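Local coordinates for protein probable endonuclease 4 (PDB 4HNO) that probably cleaves DNA phosphodiester bonds at apurinic or apyrimidinic sites during base excision repair, as a metal-dependent endonuclease of the TIM-barrel fold, at residues A[192-202]-A[245-255]. Numbering follows the deposited sequence. Where two conformers were deposited one is given.
With EDO (1,2-ethanediol), chain J.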
# COMPACT_ATOMS: atom_id res chain seq x y z
N ILE A 192 3.64 15.77 -6.87
CA ILE A 192 3.39 16.21 -5.50
C ILE A 192 4.43 17.21 -4.99
O ILE A 192 4.38 17.61 -3.83
CB ILE A 192 3.29 15.01 -4.51
CG1 ILE A 192 4.59 14.19 -4.46
CG2 ILE A 192 2.07 14.16 -4.84
CD1 ILE A 192 4.63 13.22 -3.30
N THR A 193 5.35 17.62 -5.86
CA THR A 193 6.38 18.58 -5.46
C THR A 193 5.90 20.02 -5.56
O THR A 193 6.61 20.93 -5.12
CB THR A 193 7.70 18.45 -6.27
OG1 THR A 193 7.54 18.97 -7.60
CG2 THR A 193 8.19 17.03 -6.28
N LYS A 194 4.73 20.22 -6.14
CA LYS A 194 4.14 21.54 -6.27
C LYS A 194 2.77 21.51 -5.59
O LYS A 194 2.02 20.55 -5.71
CB LYS A 194 4.00 21.95 -7.75
CG LYS A 194 5.35 22.09 -8.47
CD LYS A 194 5.22 22.71 -9.86
CE LYS A 194 5.35 24.24 -9.83
NZ LYS A 194 5.14 24.88 -11.17
N LYS A 195 2.42 22.58 -4.89
CA LYS A 195 1.16 22.58 -4.15
C LYS A 195 -0.03 22.37 -5.10
O LYS A 195 -1.00 21.70 -4.73
CB LYS A 195 0.99 23.84 -3.30
CG LYS A 195 0.93 25.13 -4.06
CD LYS A 195 0.68 26.31 -3.12
CE LYS A 195 0.79 27.63 -3.86
NZ LYS A 195 -0.21 27.74 -4.95
N GLU A 196 0.05 22.91 -6.32
CA GLU A 196 -1.03 22.73 -7.28
C GLU A 196 -1.17 21.25 -7.68
O GLU A 196 -2.28 20.79 -7.96
CB GLU A 196 -0.84 23.60 -8.52
CG GLU A 196 -0.91 25.09 -8.24
CD GLU A 196 0.38 25.66 -7.67
OE1 GLU A 196 1.40 24.94 -7.63
OE2 GLU A 196 0.37 26.84 -7.25
N GLY A 197 -0.06 20.53 -7.70
CA GLY A 197 -0.08 19.11 -7.99
C GLY A 197 -0.73 18.30 -6.87
O GLY A 197 -1.48 17.36 -7.12
N VAL A 198 -0.43 18.66 -5.64
CA VAL A 198 -1.08 17.99 -4.52
C VAL A 198 -2.57 18.30 -4.49
O VAL A 198 -3.39 17.40 -4.28
CB VAL A 198 -0.42 18.31 -3.17
CG1 VAL A 198 -1.07 17.50 -2.04
CG2 VAL A 198 1.07 18.04 -3.21
N GLU A 199 -2.94 19.55 -4.74
CA GLU A 199 -4.34 19.91 -4.79
C GLU A 199 -5.06 19.10 -5.87
O GLU A 199 -6.16 18.59 -5.64
CB GLU A 199 -4.49 21.41 -5.03
CG GLU A 199 -4.06 22.24 -3.84
CD GLU A 199 -3.89 23.72 -4.14
OE1 GLU A 199 -3.84 24.11 -5.33
OE2 GLU A 199 -3.80 24.50 -3.16
N ALA A 200 -4.43 18.96 -7.03
CA ALA A 200 -5.02 18.19 -8.12
C ALA A 200 -5.19 16.73 -7.75
O ALA A 200 -6.20 16.11 -8.06
CB ALA A 200 -4.20 18.34 -9.40
N LEU A 201 -4.18 16.18 -7.08
CA LEU A 201 -4.24 14.79 -6.62
C LEU A 201 -5.42 14.61 -5.66
O LEU A 201 -6.21 13.66 -5.79
CB LEU A 201 -2.92 14.42 -5.97
CG LEU A 201 -2.88 13.05 -5.28
CD1 LEU A 201 -3.14 11.93 -6.26
CD2 LEU A 201 -1.58 12.89 -4.56
N LEU A 202 -5.52 15.49 -4.68
CA LEU A 202 -6.60 15.39 -3.70
C LEU A 202 -7.97 15.55 -4.35
O LEU A 202 -8.91 14.84 -4.02
CB LEU A 202 -6.40 16.41 -2.57
CG LEU A 202 -5.22 16.11 -1.65
CD1 LEU A 202 -4.93 17.30 -0.75
CD2 LEU A 202 -5.49 14.88 -0.81
N GLY A 245 10.00 18.75 -2.03
CA GLY A 245 8.77 18.17 -2.53
C GLY A 245 7.94 17.54 -1.43
O GLY A 245 6.72 17.72 -1.35
N PHE A 246 8.60 16.77 -0.56
CA PHE A 246 7.88 16.19 0.54
C PHE A 246 7.34 17.26 1.49
O PHE A 246 6.25 17.10 2.03
CB PHE A 246 8.70 15.13 1.28
CG PHE A 246 8.69 13.79 0.59
CD1 PHE A 246 9.84 13.25 0.08
CD2 PHE A 246 7.51 13.10 0.43
CE1 PHE A 246 9.83 12.03 -0.58
CE2 PHE A 246 7.49 11.88 -0.24
CZ PHE A 246 8.65 11.36 -0.74
N ALA A 247 8.06 18.36 1.67
CA ALA A 247 7.53 19.43 2.51
C ALA A 247 6.20 19.94 1.97
O ALA A 247 5.30 20.22 2.74
CB ALA A 247 8.55 20.55 2.62
N VAL A 248 6.08 20.09 0.66
CA VAL A 248 4.82 20.50 0.06
C VAL A 248 3.72 19.46 0.35
O VAL A 248 2.64 19.78 0.83
CB VAL A 248 4.98 20.72 -1.46
CG1 VAL A 248 3.64 20.93 -2.12
CG2 VAL A 248 5.92 21.90 -1.72
N PHE A 249 4.02 18.20 0.08
CA PHE A 249 3.05 17.12 0.29
C PHE A 249 2.59 17.05 1.74
O PHE A 249 1.40 16.94 2.00
CB PHE A 249 3.74 15.83 -0.13
CG PHE A 249 2.87 14.61 -0.15
CD1 PHE A 249 1.79 14.50 -1.02
CD2 PHE A 249 3.21 13.50 0.61
CE1 PHE A 249 1.05 13.33 -1.11
CE2 PHE A 249 2.47 12.33 0.52
CZ PHE A 249 1.40 12.26 -0.34
N PHE A 250 3.53 17.15 2.67
CA PHE A 250 3.24 17.02 4.09
C PHE A 250 2.39 18.17 4.61
O PHE A 250 1.79 18.05 5.68
CB PHE A 250 4.52 17.01 4.92
CG PHE A 250 5.43 15.82 4.69
CD1 PHE A 250 5.00 14.64 4.13
CD2 PHE A 250 6.75 15.93 5.10
CE1 PHE A 250 5.89 13.59 3.98
CE2 PHE A 250 7.63 14.89 4.94
CZ PHE A 250 7.20 13.71 4.38
N SER A 251 2.39 19.29 3.91
CA SER A 251 1.72 20.49 4.40
C SER A 251 0.20 20.39 4.35
O SER A 251 -0.48 21.17 4.99
CB SER A 251 2.20 21.72 3.63
OG SER A 251 1.67 21.78 2.33
N PHE A 252 -0.33 19.42 3.61
CA PHE A 252 -1.77 19.25 3.49
C PHE A 252 -2.31 18.40 4.62
O PHE A 252 -1.88 17.27 4.83
CB PHE A 252 -2.10 18.62 2.14
CG PHE A 252 -1.95 19.57 1.00
CD1 PHE A 252 -0.70 19.86 0.48
CD2 PHE A 252 -3.05 20.21 0.47
CE1 PHE A 252 -0.55 20.76 -0.55
CE2 PHE A 252 -2.91 21.10 -0.57
CZ PHE A 252 -1.66 21.37 -1.08
N LYS A 253 -3.28 18.94 5.34
CA LYS A 253 -3.89 18.20 6.44
C LYS A 253 -4.54 16.88 5.95
O LYS A 253 -4.53 15.89 6.67
CB LYS A 253 -4.89 19.07 7.19
CG LYS A 253 -4.23 20.13 8.07
CD LYS A 253 -3.45 19.50 9.22
CE LYS A 253 -2.92 20.55 10.18
NZ LYS A 253 -1.84 20.00 11.05
N GLU A 254 -5.09 16.88 4.73
CA GLU A 254 -5.70 15.68 4.17
C GLU A 254 -4.66 14.55 4.08
O GLU A 254 -4.99 13.38 4.26
CB GLU A 254 -6.28 15.95 2.78
CG GLU A 254 -7.44 16.93 2.76
CD GLU A 254 -7.01 18.38 2.57
OE1 GLU A 254 -5.82 18.73 2.79
OE2 GLU A 254 -7.87 19.18 2.18
N ILE A 255 -3.42 14.92 3.78
CA ILE A 255 -2.33 13.96 3.68
C ILE A 255 -1.87 13.51 5.07
O ILE A 255 -1.65 12.33 5.32
CB ILE A 255 -1.18 14.57 2.85
CG1 ILE A 255 -1.64 14.85 1.41
CG2 ILE A 255 0.06 13.70 2.88
CD1 ILE A 255 -2.09 13.64 0.63
C1 EDO J . 8.91 18.01 -10.71
O1 EDO J . 9.65 18.39 -9.54
C2 EDO J . 8.58 19.25 -11.54
O2 EDO J . 7.71 20.14 -10.81
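V198 and I192 each lay a methyl group over the face of a phenylalanine ring from 245-255. Over F252, V198 CG1 stands 3.7 Å from the ring centroid and 19° off the normal, a CH-pi contact; the oxygens V248 O and E254 OE1 lie at the rim of this ring, in its plane. F249 is enclosed on both faces, by I192 CD1, 4.0 Å from the centroid, and on the opposite side by I255 CG2, while V198 CG2 and L201 CD2 meet its edge. With CG1 of V198 anti to the backbone N (chi1 -176°), its two methyls divide between the rings, CG1 going to F252 and CG2 to the edge of F249 and to V248. E199 CG and L202 CD1 also approach the F252 ring, both obliquely: E199 CG comes within 3.6 Å of F252 CE2, and L202 CD1 lies 3.7 Å from F252 CD2. L202 CD2 turns instead to I255 CD1, at 3.9 Å.

At the other end the backbones close in, T193 CA lying 3.8 Å from G245 CA, where the glycine has no side chain to hold them apart. V248 CG1 sits against the first turn of helix 195-202, 3.4 Å from K195 N. T193 OG1 is hydrogen-bonded to D191 and to an ethanediol probably derived from the crystallisation liquor.

The segment axes of helices 195-202 and 245-250 cross at -44°, joining two neighbouring outer helices of the TIM barrel; F246 and F249 continue inward to L219 on strand 214-222. No hydrogen bond or salt bridge spans the two segments, so their cohesion probably rests on burial of apolar surface and close van der Waals contact, with the two CH-pi contacts adding to it and F249 linking this apolar layer to the barrel wall beneath.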